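Transcriptional regulator (PDB 2O0Y) probably acts as an IclR-family transcription factor, binding DNA through an N-terminal helix-turn-helix domain joined to a C-terminal GAF-like domain. Local coordinates at residues R24-L29 / L58-M62; S209-V213 / A248-S252; E112-I118 / V220-G226. All coordinates share one frame; numbering follows the deposited sequence.

Contact 1. Residues R24-L29 / L58-M62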
loop_
_atom_site.group_PDB
_atom_site.type_symbol
_atom_site.label_atom_id
_atom_site.label_comp_id
_atom_site.label_asym_id
_atom_site.label_seq_id
_atom_site.Cartn_x
_atom_site.Cartn_y
_atom_site.Cartn_z
ATOM N N ARG B 24 10.075 -17.995 16.377
ATOM C CA ARG B 24 10.689 -18.418 15.157
ATOM C C ARG B 24 10.018 -17.751 13.961
ATOM O O ARG B 24 10.674 -17.381 13.018
ATOM C CB ARG B 24 10.585 -19.956 15.046
ATOM C CG ARG B 24 11.563 -20.640 16.090
ATOM C CD ARG B 24 11.242 -22.102 16.245
ATOM N NE ARG B 24 12.287 -22.718 17.069
ATOM C CZ ARG B 24 12.356 -24.005 17.357
ATOM N NH1 ARG B 24 11.443 -24.829 16.880
ATOM N NH2 ARG B 24 13.344 -24.446 18.108
ATOM N N VAL B 25 8.701 -17.636 13.961
ATOM C CA VAL B 25 8.021 -16.938 12.887
ATOM C C VAL B 25 8.471 -15.479 12.829
ATOM O O VAL B 25 8.770 -14.951 11.794
ATOM C CB VAL B 25 6.478 -17.045 13.064
ATOM C CG1 VAL B 25 5.801 -16.252 12.022
ATOM C CG2 VAL B 25 6.074 -18.540 12.913
ATOM N N ILE B 26 8.491 -14.812 13.963
ATOM C CA ILE B 26 9.046 -13.450 14.027
ATOM C C ILE B 26 10.503 -13.397 13.567
ATOM O O ILE B 26 10.879 -12.493 12.801
ATOM C CB ILE B 26 8.844 -12.850 15.452
ATOM C CG1 ILE B 26 7.342 -12.800 15.787
ATOM C CG2 ILE B 26 9.480 -11.442 15.563
ATOM C CD1 ILE B 26 7.056 -12.547 17.336
ATOM N N ASP B 27 11.363 -14.305 14.036
ATOM C CA ASP B 27 12.753 -14.303 13.605
ATOM C C ASP B 27 12.911 -14.419 12.073
ATOM O O ASP B 27 13.859 -13.871 11.448
ATOM C CB ASP B 27 13.522 -15.467 14.318
ATOM C CG ASP B 27 13.638 -15.255 15.793
ATOM O OD1 ASP B 27 13.353 -14.121 16.276
ATOM O OD2 ASP B 27 13.977 -16.232 16.515
ATOM N N LEU B 28 12.020 -15.180 11.455
ATOM C CA LEU B 28 12.073 -15.371 9.986
ATOM C C LEU B 28 11.618 -14.102 9.288
ATOM O O LEU B 28 12.279 -13.633 8.375
ATOM C CB LEU B 28 11.154 -16.560 9.547
ATOM C CG LEU B 28 11.719 -17.934 9.967
ATOM C CD1 LEU B 28 10.629 -19.042 9.783
ATOM C CD2 LEU B 28 12.923 -18.295 9.016
ATOM N N LEU B 29 10.507 -13.517 9.743
ATOM C CA LEU B 29 10.014 -12.280 9.124
ATOM C C LEU B 29 11.003 -11.146 9.283
ATOM O O LEU B 29 11.153 -10.295 8.417
ATOM C CB LEU B 29 8.692 -11.910 9.784
ATOM C CG LEU B 29 7.494 -12.812 9.483
ATOM C CD1 LEU B 29 6.293 -12.452 10.372
ATOM C CD2 LEU B 29 7.138 -12.578 7.987
ATOM N N LEU B 58 7.864 -24.259 8.984
ATOM C CA LEU B 58 7.290 -22.920 9.290
ATOM C C LEU B 58 7.004 -22.165 8.027
ATOM O O LEU B 58 5.943 -21.515 7.924
ATOM C CB LEU B 58 8.206 -22.100 10.217
ATOM C CG LEU B 58 8.373 -22.644 11.642
ATOM C CD1 LEU B 58 9.578 -21.984 12.408
ATOM C CD2 LEU B 58 7.060 -22.470 12.446
ATOM N N VAL B 59 7.911 -22.255 7.043
ATOM C CA VAL B 59 7.700 -21.542 5.783
ATOM C C VAL B 59 6.427 -22.091 5.091
ATOM O O VAL B 59 5.610 -21.315 4.627
ATOM C CB VAL B 59 8.949 -21.621 4.880
ATOM C CG1 VAL B 59 8.617 -21.209 3.457
ATOM C CG2 VAL B 59 10.042 -20.689 5.447
ATOM N N ALA B 60 6.238 -23.419 5.109
ATOM C CA ALA B 60 5.029 -24.063 4.602
ATOM C C ALA B 60 3.739 -23.457 5.201
ATOM O O ALA B 60 2.833 -23.054 4.458
ATOM C CB ALA B 60 5.086 -25.543 4.851
ATOM N N THR B 61 3.648 -23.395 6.536
ATOM C CA THR B 61 2.478 -22.802 7.193
ATOM C C THR B 61 2.297 -21.335 6.789
ATOM O O THR B 61 1.180 -20.895 6.506
ATOM C CB THR B 61 2.566 -22.881 8.754
ATOM O OG1 THR B 61 2.503 -24.250 9.143
ATOM C CG2 THR B 61 1.342 -22.220 9.374
HETATM N N MSE B 62 3.397 -20.583 6.762
HETATM C CA MSE B 62 3.399 -19.158 6.325
HETATM C C MSE B 62 2.933 -18.947 4.902
HETATM O O MSE B 62 2.119 -18.037 4.637
HETATM C CB MSE B 62 4.829 -18.586 6.537
HETATM C CG MSE B 62 5.136 -18.455 8.010
HETATM SE SE MSE B 62 7.076 -18.230 8.419
HETATM C CE MSE B 62 7.188 -16.215 8.106
#
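Met62, a selenomethionine, leaves its helix with CG beside the backbone N (chi1 -69°), runs extended to SE and then bends (chi3 83°), which turns CE in against Leu29; Leu58, one turn earlier, reaches out beside it to meet Arg24, Val25 and Leu28. Both segments belong to the helix-turn-helix domain of the IclR family, and here its first helix, 18-29, crosses helix 52-64 at -81°, with 11.1 Å between the axes of the short segments. No hydrogen bond spans that gap; side chains alone fill it. Leu58 divides its work between its branches: CD1 presses on the CB of Arg24 at 3.5 Å, while CD2 meets Val25 CG2 at 4.1 Å. The aliphatic base of Arg24 makes the touch, chiefly through CB, while the chain beyond leads the guanidinium group away from helix 52-64. Leu28 rests CD1 over the place where Leu58 and Met62 adjoin, 3.9 Å from Leu58 CB and equally near Met62 SE. Leu28 also packs on Leu44 of helix 41-48 and on Val55. Val25 and Met62 run past one another head to tail, CG1 near CE, and the valine also packs on Val22 of the second subunit. At the far end the Met62 methyl settles at the fork of Leu29, with CE 3.6 Å from CD2 and 3.7 Å from CG.

Contact 2. Residues S209-V213 / A248-S252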
loop_
_atom_site.group_PDB
_atom_site.type_symbol
_atom_site.label_atom_id
_atom_site.label_comp_id
_atom_site.label_asym_id
_atom_site.label_seq_id
_atom_site.Cartn_x
_atom_site.Cartn_y
_atom_site.Cartn_z
ATOM N N SER B 209 10.584 25.199 1.742
ATOM C CA SER B 209 10.635 23.756 2.024
ATOM C C SER B 209 12.057 23.264 2.260
ATOM O O SER B 209 12.977 23.657 1.552
ATOM C CB SER B 209 10.048 22.952 0.857
ATOM O OG SER B 209 9.702 21.610 1.262
ATOM N N PHE B 210 12.259 22.426 3.280
ATOM C CA PHE B 210 13.567 21.790 3.519
ATOM C C PHE B 210 13.369 20.274 3.361
ATOM O O PHE B 210 12.309 19.761 3.722
ATOM C CB PHE B 210 14.069 22.078 4.958
ATOM C CG PHE B 210 14.864 23.355 5.070
ATOM C CD1 PHE B 210 14.225 24.583 5.095
ATOM C CD2 PHE B 210 16.253 23.326 5.115
ATOM C CE1 PHE B 210 14.955 25.793 5.176
ATOM C CE2 PHE B 210 16.976 24.526 5.202
ATOM C CZ PHE B 210 16.322 25.739 5.232
ATOM N N PRO B 211 14.421 19.546 2.901
ATOM C CA PRO B 211 14.299 18.111 2.837
ATOM C C PRO B 211 14.356 17.496 4.232
ATOM O O PRO B 211 15.130 17.940 5.090
ATOM C CB PRO B 211 15.550 17.672 2.038
ATOM C CG PRO B 211 16.529 18.768 2.162
ATOM C CD PRO B 211 15.734 20.031 2.432
ATOM N N LEU B 212 13.563 16.447 4.423
ATOM C CA LEU B 212 13.762 15.545 5.559
ATOM C C LEU B 212 14.294 14.243 4.970
ATOM O O LEU B 212 13.784 13.792 3.947
ATOM C CB LEU B 212 12.408 15.281 6.240
ATOM C CG LEU B 212 11.786 16.587 6.767
ATOM C CD1 LEU B 212 10.365 16.215 7.295
ATOM C CD2 LEU B 212 12.670 17.134 7.885
ATOM N N VAL B 213 15.309 13.648 5.611
ATOM C CA VAL B 213 16.009 12.477 5.033
ATOM C C VAL B 213 15.974 11.260 5.960
ATOM O O VAL B 213 15.769 11.404 7.203
ATOM C CB VAL B 213 17.470 12.835 4.688
ATOM C CG1 VAL B 213 17.519 14.011 3.635
ATOM C CG2 VAL B 213 18.215 13.309 5.916
ATOM N N ALA B 248 14.210 20.899 10.546
ATOM C CA ALA B 248 14.442 19.783 9.608
ATOM C C ALA B 248 15.600 18.885 10.102
ATOM O O ALA B 248 15.538 17.650 10.090
ATOM C CB ALA B 248 14.729 20.337 8.195
ATOM N N GLU B 249 16.665 19.523 10.554
ATOM C CA GLU B 249 17.843 18.807 11.016
ATOM C C GLU B 249 17.434 17.928 12.200
ATOM O O GLU B 249 17.790 16.756 12.246
ATOM C CB GLU B 249 18.926 19.802 11.436
ATOM C CG GLU B 249 19.561 20.537 10.236
ATOM C CD GLU B 249 20.656 21.568 10.598
ATOM O OE1 GLU B 249 20.879 21.841 11.814
ATOM O OE2 GLU B 249 21.287 22.119 9.644
ATOM N N GLU B 250 16.713 18.514 13.161
ATOM C CA GLU B 250 16.254 17.811 14.375
ATOM C C GLU B 250 15.320 16.648 14.056
ATOM O O GLU B 250 15.435 15.599 14.636
ATOM C CB GLU B 250 15.552 18.788 15.305
ATOM C CG GLU B 250 16.533 19.808 15.954
ATOM C CD GLU B 250 15.848 21.033 16.512
ATOM O OE1 GLU B 250 14.663 20.967 16.851
ATOM O OE2 GLU B 250 16.505 22.091 16.625
ATOM N N ILE B 251 14.366 16.866 13.147
ATOM C CA ILE B 251 13.410 15.820 12.720
ATOM C C ILE B 251 14.132 14.674 11.978
ATOM O O ILE B 251 13.859 13.478 12.209
ATOM C CB ILE B 251 12.264 16.459 11.834
ATOM C CG1 ILE B 251 11.340 17.321 12.706
ATOM C CG2 ILE B 251 11.467 15.398 11.144
ATOM C CD1 ILE B 251 10.453 18.271 11.844
ATOM N N SER B 252 15.064 15.010 11.101
ATOM C CA SER B 252 15.822 13.982 10.415
ATOM C C SER B 252 16.671 13.217 11.446
ATOM O O SER B 252 16.813 11.999 11.337
ATOM C CB SER B 252 16.708 14.562 9.309
ATOM O OG SER B 252 15.922 15.009 8.213
HETATM O O HOH W 1 16.949 17.134 7.128
HETATM O O HOH W 2 17.009 10.555 9.318
#
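Leu212 CD2 is the apolar centre, pushed onto the helix 3.6 Å from Ala248 CA, with Ile251 CG2 touching the same methyl at 3.9 Å. The two side chains cross at a slant, and Ile251 goes on to pack against Val99, Ile102 and Met103 of helix 97-110. Ala248 faces the strand: its methyl sits 3.7 Å from Phe210 CB, so contact is made at the base of the phenylalanine, whose ring lies by Tyr194. Farther out the chemistry turns polar at Ser252. With OG beside its own backbone N (chi1 -71°), this serine accepts the N-H of Val213 in a nearly straight bond of 3.0 Å from N to OG (168° at the hydrogen), and Val213 CG2 packs against the same hydroxyl. A water 2.6 Å from Ser252 OG donates to Pro211 O and, weakly, to Ala248 O; a second donates to both Val213 O and Ser252 O, stitching the two backbones together. Were this serine replaced by alanine, the Val213 N-H would probably lose its acceptor and the first water one of its holds. The segments run almost parallel, at 13°, with axes 7.6 Å apart, and this is how the late helix 237-254 lies along strand 205-213 on one side of the antiparallel sheet, a helix-on-sheet layer characteristic of the GAF-like C-terminal domain of IclR regulators.

Contact 3. Residues E112-I118 / V220-G226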
loop_
_atom_site.group_PDB
_atom_site.type_symbol
_atom_site.label_atom_id
_atom_site.label_comp_id
_atom_site.label_asym_id
_atom_site.label_seq_id
_atom_site.Cartn_x
_atom_site.Cartn_y
_atom_site.Cartn_z
ATOM N N GLU B 112 3.596 30.685 10.704
ATOM C CA GLU B 112 3.102 30.025 9.501
ATOM C C GLU B 112 2.702 28.571 9.745
ATOM O O GLU B 112 3.212 27.936 10.691
ATOM C CB GLU B 112 4.155 30.080 8.387
ATOM C CG GLU B 112 4.681 31.460 8.055
ATOM C CD GLU B 112 3.648 32.457 7.620
ATOM O OE1 GLU B 112 2.496 32.064 7.379
ATOM O OE2 GLU B 112 4.020 33.645 7.442
ATOM N N THR B 113 1.784 28.076 8.909
ATOM C CA THR B 113 1.384 26.678 8.915
ATOM C C THR B 113 2.567 25.840 8.466
ATOM O O THR B 113 3.222 26.200 7.483
ATOM C CB THR B 113 0.196 26.445 7.987
ATOM O OG1 THR B 113 -0.959 27.097 8.576
ATOM C CG2 THR B 113 -0.094 24.881 7.841
ATOM N N VAL B 114 2.839 24.748 9.198
ATOM C CA VAL B 114 3.937 23.850 8.908
ATOM C C VAL B 114 3.324 22.577 8.360
ATOM O O VAL B 114 2.549 21.939 9.054
ATOM C CB VAL B 114 4.725 23.529 10.165
ATOM C CG1 VAL B 114 5.791 22.516 9.844
ATOM C CG2 VAL B 114 5.369 24.827 10.715
ATOM N N ASN B 115 3.696 22.191 7.128
ATOM C CA ASN B 115 3.153 20.977 6.458
ATOM C C ASN B 115 4.269 19.962 6.292
ATOM O O ASN B 115 5.366 20.338 5.872
ATOM C CB ASN B 115 2.676 21.365 5.048
ATOM C CG ASN B 115 1.413 22.228 5.088
ATOM O OD1 ASN B 115 0.471 21.915 5.809
ATOM N ND2 ASN B 115 1.421 23.334 4.374
ATOM N N LEU B 116 4.005 18.686 6.563
ATOM C CA LEU B 116 5.001 17.658 6.282
ATOM C C LEU B 116 4.460 16.944 5.069
ATOM O O LEU B 116 3.395 16.318 5.147
ATOM C CB LEU B 116 5.161 16.652 7.432
ATOM C CG LEU B 116 6.374 15.692 7.364
ATOM C CD1 LEU B 116 6.704 15.204 8.751
ATOM C CD2 LEU B 116 6.018 14.440 6.600
ATOM N N TYR B 117 5.175 17.025 3.949
ATOM C CA TYR B 117 4.677 16.416 2.712
ATOM C C TYR B 117 5.480 15.213 2.339
ATOM O O TYR B 117 6.675 15.202 2.598
ATOM C CB TYR B 117 4.948 17.379 1.583
ATOM C CG TYR B 117 4.024 18.513 1.355
ATOM C CD1 TYR B 117 2.890 18.332 0.564
ATOM C CD2 TYR B 117 4.309 19.807 1.853
ATOM C CE1 TYR B 117 2.038 19.404 0.293
ATOM C CE2 TYR B 117 3.475 20.881 1.558
ATOM C CZ TYR B 117 2.354 20.664 0.761
ATOM O OH TYR B 117 1.492 21.675 0.422
ATOM N N ILE B 118 4.839 14.216 1.704
ATOM C CA ILE B 118 5.561 13.179 0.994
ATOM C C ILE B 118 5.110 13.128 -0.467
ATOM O O ILE B 118 4.122 13.774 -0.842
ATOM C CB ILE B 118 5.285 11.794 1.683
ATOM C CG1 ILE B 118 3.774 11.533 1.726
ATOM C CG2 ILE B 118 5.885 11.778 3.094
ATOM C CD1 ILE B 118 3.348 10.062 2.028
ATOM N N VAL B 220 12.977 11.837 2.050
ATOM C CA VAL B 220 11.749 11.052 2.209
ATOM C C VAL B 220 10.539 11.956 2.429
ATOM O O VAL B 220 9.417 11.524 2.328
ATOM C CB VAL B 220 11.840 10.053 3.377
ATOM C CG1 VAL B 220 12.911 8.928 3.041
ATOM C CG2 VAL B 220 12.137 10.744 4.704
ATOM N N ALA B 221 10.772 13.219 2.735
ATOM C CA ALA B 221 9.651 14.133 2.987
ATOM C C ALA B 221 10.179 15.536 2.861
ATOM O O ALA B 221 11.385 15.733 2.738
ATOM C CB ALA B 221 9.061 13.903 4.400
ATOM N N ALA B 222 9.281 16.518 2.877
ATOM C CA ALA B 222 9.686 17.920 2.738
ATOM C C ALA B 222 9.008 18.702 3.855
ATOM O O ALA B 222 7.775 18.723 3.952
ATOM C CB ALA B 222 9.266 18.423 1.401
ATOM N N LEU B 223 9.792 19.275 4.758
ATOM C CA LEU B 223 9.234 20.069 5.823
ATOM C C LEU B 223 8.965 21.474 5.260
ATOM O O LEU B 223 9.904 22.177 4.851
ATOM C CB LEU B 223 10.219 20.160 6.976
ATOM C CG LEU B 223 9.752 20.959 8.205
ATOM C CD1 LEU B 223 8.629 20.159 8.950
ATOM C CD2 LEU B 223 10.884 21.189 9.177
ATOM N N THR B 224 7.706 21.915 5.277
ATOM C CA THR B 224 7.348 23.062 4.489
ATOM C C THR B 224 6.542 24.143 5.250
ATOM O O THR B 224 5.550 23.821 5.881
ATOM C CB THR B 224 6.553 22.583 3.274
ATOM O OG1 THR B 224 7.343 21.588 2.581
ATOM C CG2 THR B 224 6.263 23.730 2.297
ATOM N N LEU B 225 6.925 25.424 5.087
ATOM C CA LEU B 225 6.088 26.571 5.527
ATOM C C LEU B 225 5.331 27.095 4.325
ATOM O O LEU B 225 5.911 27.229 3.276
ATOM C CB LEU B 225 6.985 27.709 6.020
ATOM C CG LEU B 225 7.965 27.497 7.162
ATOM C CD1 LEU B 225 8.572 28.846 7.489
ATOM C CD2 LEU B 225 7.251 26.930 8.403
ATOM N N GLY B 226 4.031 27.359 4.438
ATOM C CA GLY B 226 3.318 28.050 3.357
ATOM C C GLY B 226 2.474 29.105 3.991
ATOM O O GLY B 226 1.930 28.896 5.090
HETATM O O HOH W 3 0.527 30.067 6.959
#
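Asn115 and Thr224 exchange two backbone hydrogen bonds: Asn115 N gives to Thr224 O at 2.8 Å, almost straight (175°), and Thr224 N returns one to Asn115 O. Two residues on, Tyr117 and Ala222 repeat the exchange, with N of Tyr117 to O of Ala222 at 3.1 Å and N of Ala222 to O of Tyr117 at 2.9 Å. Near Glu112 a water takes over: it donates to Glu112 OE1 and to Gly226 O and accepts from Thr113 N, while Glu112 OE2 is held by Arg231 and Tyr240. These strands, 113-120 and 219-228, are antiparallel neighbours in the middle of the sheet of the GAF-like domain, and a classic beta bulge at Val220 and Ala221, both opposite Leu212, interrupts the regular pairing with the next strand. On the face toward helix 237-254, Val114 lies alongside Leu225 pointing the same way, CG2 to CD2 3.6 Å, and its other branch, CG1, held anti to the backbone N (chi1 176°), meets Leu223 CD1 at 3.8 Å. Leu116 CD2 continues the row onto the methyl of Ala221. The other face carries Asn115, Tyr117, Ala222 and Thr224. There the tyrosine ring turns its edge to Thr224, whose CB lies in the ring plane and whose OG1, 3.6 Å from Tyr117 CD2, is hydrogen-bonded to Ser209 OG of the neighbouring strand 205-213; the phenol oxygen reaches Arg124, and Asn115 OD1 takes a hydrogen bond from Gln129 NE2.

How the contacts relate
Contact 1 stands apart, its centre about 37 Å from that of contact 2 and 39 Å from that of contact 3, in the helix-turn-helix domain; contacts 2 and 3 share the C-terminal domain with centres about 9 Å apart. Strands 205-213 and 219-228 are neighbours in one sheet, joined where Phe210 O lies 2.8 Å from Leu223 N, a probable hydrogen bond, and Leu223 packs on the helix of contact 2. The chemistry follows the place: buried contact 1 joins helices by apolar contact, with no hydrogen bond across, contact 3 is a buried strand pair built on backbone bonds, and contact 2, only partly buried, mixes apolar packing with a serine and waters.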